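Long-range contact in cortical-lytic enzyme (Clostridium perfringens, PDB 5JIP), which probably acts as a lysozyme-like muramidase of glycoside hydrolase family 25, cleaving cortex peptidoglycan during spore germination: residues Y168-R182 with V193-E207. Sequence-based numbering, arbitrary orientation.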
loop_
_atom_site.group_PDB
_atom_site.type_symbol
_atom_site.label_atom_id
_atom_site.label_comp_id
_atom_site.label_asym_id
_atom_site.label_seq_id
_atom_site.Cartn_x
_atom_site.Cartn_y
_atom_site.Cartn_z
ATOM N N TYR A 168 -13.385 -0.150 -18.490
ATOM C CA TYR A 168 -12.566 -1.361 -18.559
ATOM C C TYR A 168 -12.671 -2.034 -17.198
ATOM O O TYR A 168 -11.821 -1.808 -16.328
ATOM C CB TYR A 168 -11.113 -1.033 -18.883
ATOM C CG TYR A 168 -10.909 -0.355 -20.201
ATOM C CD1 TYR A 168 -10.771 -1.096 -21.367
ATOM C CD2 TYR A 168 -10.833 1.031 -20.280
ATOM C CE1 TYR A 168 -10.559 -0.477 -22.586
ATOM C CE2 TYR A 168 -10.631 1.667 -21.486
ATOM C CZ TYR A 168 -10.501 0.908 -22.639
ATOM O OH TYR A 168 -10.292 1.525 -23.845
ATOM N N PRO A 169 -13.710 -2.847 -16.973
ATOM C CA PRO A 169 -13.907 -3.432 -15.639
ATOM C C PRO A 169 -12.803 -4.383 -15.200
ATOM O O PRO A 169 -12.681 -4.639 -13.996
ATOM C CB PRO A 169 -15.244 -4.174 -15.773
ATOM C CG PRO A 169 -15.939 -3.519 -16.978
ATOM C CD PRO A 169 -14.815 -3.167 -17.893
ATOM N N LEU A 170 -12.029 -4.952 -16.118
ATOM C CA LEU A 170 -10.990 -5.899 -15.709
ATOM C C LEU A 170 -9.618 -5.256 -15.520
ATOM O O LEU A 170 -8.652 -5.977 -15.219
ATOM C CB LEU A 170 -10.885 -7.018 -16.732
ATOM C CG LEU A 170 -12.197 -7.696 -17.088
ATOM C CD1 LEU A 170 -11.961 -8.705 -18.188
ATOM C CD2 LEU A 170 -12.899 -8.301 -15.866
ATOM N N SER A 171 -9.504 -3.932 -15.679
ATOM C CA SER A 171 -8.196 -3.279 -15.728
ATOM C C SER A 171 -7.508 -3.249 -14.373
ATOM O O SER A 171 -6.338 -2.840 -14.291
ATOM C CB SER A 171 -8.343 -1.847 -16.279
ATOM O OG SER A 171 -9.117 -1.003 -15.426
ATOM N N ASP A 172 -8.203 -3.638 -13.314
ATOM C CA ASP A 172 -7.576 -3.747 -12.014
ATOM C C ASP A 172 -7.051 -5.160 -11.773
ATOM O O ASP A 172 -6.343 -5.378 -10.799
ATOM C CB ASP A 172 -8.545 -3.335 -10.891
ATOM C CG ASP A 172 -9.701 -4.297 -10.708
ATOM O OD1 ASP A 172 -10.262 -4.780 -11.722
ATOM O OD2 ASP A 172 -10.049 -4.541 -9.527
ATOM N N MET A 173 -7.320 -6.101 -12.670
ATOM C CA MET A 173 -6.700 -7.417 -12.547
ATOM C C MET A 173 -5.226 -7.351 -12.936
ATOM O O MET A 173 -4.859 -6.631 -13.856
ATOM C CB MET A 173 -7.419 -8.439 -13.436
ATOM C CG MET A 173 -8.877 -8.592 -13.098
ATOM S SD MET A 173 -9.624 -9.912 -14.069
ATOM C CE MET A 173 -8.867 -11.374 -13.311
ATOM N N PRO A 174 -4.353 -8.112 -12.283
ATOM C CA PRO A 174 -3.021 -8.305 -12.869
ATOM C C PRO A 174 -3.184 -8.920 -14.241
ATOM O O PRO A 174 -4.018 -9.807 -14.434
ATOM C CB PRO A 174 -2.310 -9.250 -11.888
ATOM C CG PRO A 174 -3.066 -9.122 -10.618
ATOM C CD PRO A 174 -4.518 -8.849 -11.028
ATOM N N LEU A 175 -2.376 -8.435 -15.191
ATOM C CA LEU A 175 -2.428 -8.877 -16.581
ATOM C C LEU A 175 -1.193 -9.683 -16.966
ATOM O O LEU A 175 -0.054 -9.204 -16.868
ATOM C CB LEU A 175 -2.566 -7.690 -17.536
ATOM C CG LEU A 175 -2.550 -8.023 -19.020
ATOM C CD1 LEU A 175 -3.755 -8.841 -19.390
ATOM C CD2 LEU A 175 -2.482 -6.753 -19.813
ATOM N N TRP A 176 -1.446 -10.879 -17.464
ATOM C CA TRP A 176 -0.453 -11.710 -18.142
ATOM C C TRP A 176 -0.817 -11.695 -19.628
ATOM O O TRP A 176 -1.796 -12.324 -20.053
ATOM C CB TRP A 176 -0.475 -13.094 -17.523
ATOM C CG TRP A 176 0.446 -14.122 -18.093
ATOM C CD1 TRP A 176 1.401 -13.979 -19.069
ATOM C CD2 TRP A 176 0.482 -15.480 -17.692
ATOM N NE1 TRP A 176 2.034 -15.178 -19.284
ATOM C CE2 TRP A 176 1.477 -16.123 -18.463
ATOM C CE3 TRP A 176 -0.251 -16.224 -16.767
ATOM C CZ2 TRP A 176 1.755 -17.484 -18.335
ATOM C CZ3 TRP A 176 0.037 -17.580 -16.627
ATOM C CH2 TRP A 176 1.023 -18.193 -17.409
ATOM N N ILE A 177 -0.084 -10.920 -20.407
ATOM C CA ILE A 177 -0.457 -10.692 -21.795
ATOM C C ILE A 177 0.432 -11.532 -22.691
ATOM O O ILE A 177 1.652 -11.612 -22.501
ATOM C CB ILE A 177 -0.384 -9.207 -22.194
ATOM C CG1 ILE A 177 -1.021 -9.031 -23.577
ATOM C CG2 ILE A 177 1.053 -8.695 -22.137
ATOM C CD1 ILE A 177 -1.244 -7.588 -23.978
ATOM N N ALA A 178 -0.191 -12.164 -23.674
ATOM C CA ALA A 178 0.532 -12.897 -24.702
ATOM C C ALA A 178 0.621 -12.032 -25.953
ATOM O O ALA A 178 -0.401 -11.567 -26.458
ATOM C CB ALA A 178 -0.174 -14.207 -25.015
ATOM N N MET A 179 1.843 -11.814 -26.437
ATOM C CA MET A 179 2.087 -11.195 -27.730
ATOM C C MET A 179 3.403 -11.759 -28.234
ATOM O O MET A 179 4.463 -11.434 -27.688
ATOM C CB MET A 179 2.169 -9.681 -27.647
ATOM C CG MET A 179 2.322 -9.089 -29.061
ATOM S SD MET A 179 2.965 -7.473 -28.952
ATOM C CE MET A 179 4.685 -7.825 -28.570
ATOM N N TYR A 180 3.327 -12.566 -29.286
ATOM C CA TYR A 180 4.468 -13.331 -29.779
ATOM C C TYR A 180 5.251 -12.527 -30.814
ATOM O O TYR A 180 4.699 -12.117 -31.841
ATOM C CB TYR A 180 3.972 -14.656 -30.371
ATOM C CG TYR A 180 3.234 -15.538 -29.386
ATOM C CD1 TYR A 180 3.348 -15.342 -28.013
ATOM C CD2 TYR A 180 2.442 -16.574 -29.830
ATOM C CE1 TYR A 180 2.670 -16.169 -27.120
ATOM C CE2 TYR A 180 1.786 -17.381 -28.987
ATOM C CZ TYR A 180 1.886 -17.192 -27.624
ATOM O OH TYR A 180 1.179 -18.042 -26.810
ATOM N N THR A 181 6.542 -12.319 -30.547
ATOM C CA THR A 181 7.389 -11.597 -31.489
ATOM C C THR A 181 7.641 -12.387 -32.783
ATOM O O THR A 181 8.035 -11.789 -33.791
ATOM C CB THR A 181 8.704 -11.227 -30.800
ATOM O OG1 THR A 181 9.321 -12.393 -30.260
ATOM C CG2 THR A 181 8.449 -10.246 -29.674
ATOM N N ARG A 182 7.391 -13.696 -32.791
ATOM C CA ARG A 182 7.532 -14.497 -34.010
ATOM C C ARG A 182 6.490 -14.158 -35.074
ATOM O O ARG A 182 6.649 -14.567 -36.233
ATOM C CB ARG A 182 7.457 -16.007 -33.685
ATOM C CG ARG A 182 6.068 -16.547 -33.328
ATOM C CD ARG A 182 5.999 -18.074 -33.341
ATOM N NE ARG A 182 4.732 -18.585 -32.806
ATOM C CZ ARG A 182 3.593 -18.690 -33.484
ATOM N NH1 ARG A 182 3.524 -18.309 -34.756
ATOM N NH2 ARG A 182 2.506 -19.155 -32.879
ATOM N N VAL A 193 -3.022 -1.521 -23.528
ATOM C CA VAL A 193 -4.340 -1.891 -24.035
ATOM C C VAL A 193 -5.252 -2.234 -22.866
ATOM O O VAL A 193 -4.799 -2.474 -21.743
ATOM C CB VAL A 193 -4.287 -3.089 -25.020
ATOM C CG1 VAL A 193 -3.513 -2.724 -26.276
ATOM C CG2 VAL A 193 -3.684 -4.296 -24.372
ATOM N N GLY A 194 -6.554 -2.288 -23.152
ATOM C CA GLY A 194 -7.549 -2.727 -22.192
ATOM C C GLY A 194 -7.647 -1.892 -20.940
ATOM O O GLY A 194 -8.194 -2.360 -19.945
ATOM N N GLY A 195 -7.132 -0.669 -20.950
ATOM C CA GLY A 195 -7.108 0.136 -19.746
ATOM C C GLY A 195 -6.102 -0.298 -18.709
ATOM O O GLY A 195 -6.040 0.313 -17.640
ATOM N N TRP A 196 -5.331 -1.353 -18.975
ATOM C CA TRP A 196 -4.278 -1.788 -18.076
ATOM C C TRP A 196 -3.105 -0.828 -18.144
ATOM O O TRP A 196 -2.546 -0.595 -19.223
ATOM C CB TRP A 196 -3.827 -3.197 -18.459
ATOM C CG TRP A 196 -4.686 -4.286 -17.863
ATOM C CD1 TRP A 196 -4.775 -4.635 -16.532
ATOM C CD2 TRP A 196 -5.548 -5.193 -18.568
ATOM N NE1 TRP A 196 -5.642 -5.683 -16.378
ATOM C CE2 TRP A 196 -6.112 -6.059 -17.615
ATOM C CE3 TRP A 196 -5.881 -5.368 -19.920
ATOM C CZ2 TRP A 196 -7.019 -7.053 -17.961
ATOM C CZ3 TRP A 196 -6.768 -6.369 -20.257
ATOM C CH2 TRP A 196 -7.328 -7.196 -19.282
ATOM N N LYS A 197 -2.738 -0.256 -16.997
ATOM C CA LYS A 197 -1.557 0.608 -16.956
ATOM C C LYS A 197 -0.281 -0.163 -17.254
ATOM O O LYS A 197 0.647 0.375 -17.859
ATOM C CB LYS A 197 -1.424 1.283 -15.602
ATOM C CG LYS A 197 -2.646 2.062 -15.156
ATOM C CD LYS A 197 -2.829 3.304 -15.963
ATOM C CE LYS A 197 -3.842 4.240 -15.295
ATOM N NZ LYS A 197 -3.600 4.401 -13.797
ATOM N N ARG A 198 -0.205 -1.412 -16.813
ATOM C CA ARG A 198 1.000 -2.216 -16.965
ATOM C C ARG A 198 0.622 -3.670 -17.178
ATOM O O ARG A 198 -0.441 -4.115 -16.733
ATOM C CB ARG A 198 1.890 -2.150 -15.717
ATOM C CG ARG A 198 2.525 -0.839 -15.454
ATOM C CD ARG A 198 3.233 -0.861 -14.101
ATOM N NE ARG A 198 4.248 -1.917 -14.003
ATOM C CZ ARG A 198 5.429 -1.886 -14.620
ATOM N NH1 ARG A 198 5.754 -0.859 -15.411
ATOM N NH2 ARG A 198 6.287 -2.891 -14.452
ATOM N N TRP A 199 1.513 -4.407 -17.843
ATOM C CA TRP A 199 1.477 -5.858 -17.769
ATOM C C TRP A 199 2.309 -6.340 -16.593
ATOM O O TRP A 199 3.335 -5.758 -16.233
ATOM C CB TRP A 199 1.947 -6.538 -19.062
ATOM C CG TRP A 199 3.292 -6.198 -19.648
ATOM C CD1 TRP A 199 3.534 -5.368 -20.701
ATOM C CD2 TRP A 199 4.553 -6.794 -19.318
ATOM N NE1 TRP A 199 4.876 -5.355 -21.000
ATOM C CE2 TRP A 199 5.523 -6.224 -20.166
ATOM C CE3 TRP A 199 4.963 -7.692 -18.349
ATOM C CZ2 TRP A 199 6.855 -6.563 -20.090
ATOM C CZ3 TRP A 199 6.298 -8.018 -18.268
ATOM C CH2 TRP A 199 7.229 -7.451 -19.122
ATOM N N THR A 200 1.819 -7.394 -15.965
ATOM C CA THR A 200 2.549 -8.071 -14.917
ATOM C C THR A 200 3.466 -9.148 -15.497
ATOM O O THR A 200 4.607 -9.301 -15.038
ATOM C CB THR A 200 1.540 -8.662 -13.929
ATOM O OG1 THR A 200 0.822 -7.579 -13.321
ATOM C CG2 THR A 200 2.197 -9.509 -12.890
ATOM N N MET A 201 2.976 -9.909 -16.482
ATOM C CA MET A 201 3.805 -10.857 -17.227
ATOM C C MET A 201 3.491 -10.732 -18.707
ATOM O O MET A 201 2.405 -10.301 -19.100
ATOM C CB MET A 201 3.579 -12.291 -16.769
ATOM C CG MET A 201 4.058 -12.562 -15.363
ATOM S SD MET A 201 3.857 -14.304 -14.830
ATOM C CE MET A 201 3.944 -15.230 -16.328
ATOM N N TRP A 202 4.472 -11.092 -19.516
ATOM C CA TRP A 202 4.383 -11.046 -20.973
ATOM C C TRP A 202 4.863 -12.386 -21.518
ATOM O O TRP A 202 6.035 -12.743 -21.346
ATOM C CB TRP A 202 5.222 -9.893 -21.521
ATOM C CG TRP A 202 5.453 -9.881 -23.008
ATOM C CD1 TRP A 202 4.704 -10.472 -23.978
ATOM C CD2 TRP A 202 6.551 -9.240 -23.684
ATOM N NE1 TRP A 202 5.253 -10.219 -25.232
ATOM C CE2 TRP A 202 6.399 -9.481 -25.063
ATOM C CE3 TRP A 202 7.635 -8.480 -23.247
ATOM C CZ2 TRP A 202 7.294 -8.980 -26.003
ATOM C CZ3 TRP A 202 8.526 -7.996 -24.182
ATOM C CH2 TRP A 202 8.349 -8.237 -25.536
ATOM N N GLN A 203 3.942 -13.143 -22.119
ATOM C CA GLN A 203 4.272 -14.376 -22.823
ATOM C C GLN A 203 4.710 -13.981 -24.227
ATOM O O GLN A 203 3.887 -13.523 -25.029
ATOM C CB GLN A 203 3.071 -15.307 -22.886
ATOM C CG GLN A 203 3.423 -16.716 -23.326
ATOM C CD GLN A 203 2.184 -17.550 -23.422
ATOM O OE1 GLN A 203 1.365 -17.351 -24.309
ATOM N NE2 GLN A 203 2.032 -18.493 -22.494
ATOM N N PHE A 204 6.013 -14.067 -24.489
ATOM C CA PHE A 204 6.561 -13.562 -25.743
ATOM C C PHE A 204 6.788 -14.652 -26.783
ATOM O O PHE A 204 7.046 -14.331 -27.946
ATOM C CB PHE A 204 7.868 -12.784 -25.486
ATOM C CG PHE A 204 8.983 -13.618 -24.913
ATOM C CD1 PHE A 204 9.118 -13.755 -23.533
ATOM C CD2 PHE A 204 9.879 -14.267 -25.741
ATOM C CE1 PHE A 204 10.123 -14.528 -22.991
ATOM C CE2 PHE A 204 10.891 -15.056 -25.202
ATOM C CZ PHE A 204 11.004 -15.193 -23.827
ATOM N N THR A 205 6.666 -15.929 -26.419
ATOM C CA THR A 205 6.749 -16.975 -27.421
ATOM C C THR A 205 6.000 -18.192 -26.922
ATOM O O THR A 205 5.850 -18.391 -25.714
ATOM C CB THR A 205 8.202 -17.347 -27.727
ATOM O OG1 THR A 205 8.226 -18.317 -28.766
ATOM C CG2 THR A 205 8.871 -17.914 -26.508
ATOM N N ASP A 206 5.546 -18.997 -27.874
ATOM C CA ASP A 206 5.031 -20.331 -27.622
ATOM C C ASP A 206 5.978 -21.407 -28.133
ATOM O O ASP A 206 5.649 -22.594 -28.048
ATOM C CB ASP A 206 3.663 -20.512 -28.272
ATOM C CG ASP A 206 3.687 -20.284 -29.784
ATOM O OD1 ASP A 206 4.643 -19.703 -30.288
ATOM O OD2 ASP A 206 2.713 -20.657 -30.458
ATOM N N GLU A 207 7.145 -21.019 -28.631
ATOM C CA GLU A 207 8.061 -21.918 -29.320
ATOM C C GLU A 207 9.468 -21.728 -28.819
ATOM O O GLU A 207 10.440 -21.849 -29.570
ATOM C CB GLU A 207 8.028 -21.684 -30.825
ATOM C CG GLU A 207 6.732 -21.972 -31.450
ATOM C CD GLU A 207 6.788 -21.862 -32.955
ATOM O OE1 GLU A 207 7.559 -21.025 -33.477
ATOM O OE2 GLU A 207 6.069 -22.644 -33.601
HETATM O O HOH W 1 -4.582 -0.944 -14.586
HETATM O O HOH W 2 -0.918 -5.927 -14.674
HETATM O O HOH W 3 7.481 -15.468 -30.403
#
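The indole of Trp196 is sandwiched between Ser171 CA on one face and Leu175 on the other, where Leu175 CB stands 3.8 Å from the centroid of the five-membered ring. At its edge, NE1 donates to Met173 O (2.8 Å), a bent bond. Both segments belong to the TIM-barrel-like family 25 domain, whose parallel strands 175-178 and 201-205 lie side by side. Their ladder runs from Leu175 O, which accepts from both Thr200 N and Met201 N, to Met179 N on Gln203 O. On one side of the sheet, Met201 bends at chi3 and lays CE over the Trp176 ring, 3.4 Å from Trp176 CE2; Asn220 takes the indole N-H of Trp176. On the other side, Trp202 keeps CG anti to its backbone N (chi1 168°), and its NE1 meets a lone pair of Met179 O in the indole plane. Past strand 175-178, one face of the Tyr180 ring is covered by the backbone of Thr205 and Asp206, while its OH donates to Gln203 OE1 (2.6 Å), which Tyr149 also binds. A buffer molecule on Gln203 NE2 is consistent with a pocket. Arg182 grips Asp206 side-on, NE to OD1 (2.8 Å) and NH2 to OD2 (2.9 Å).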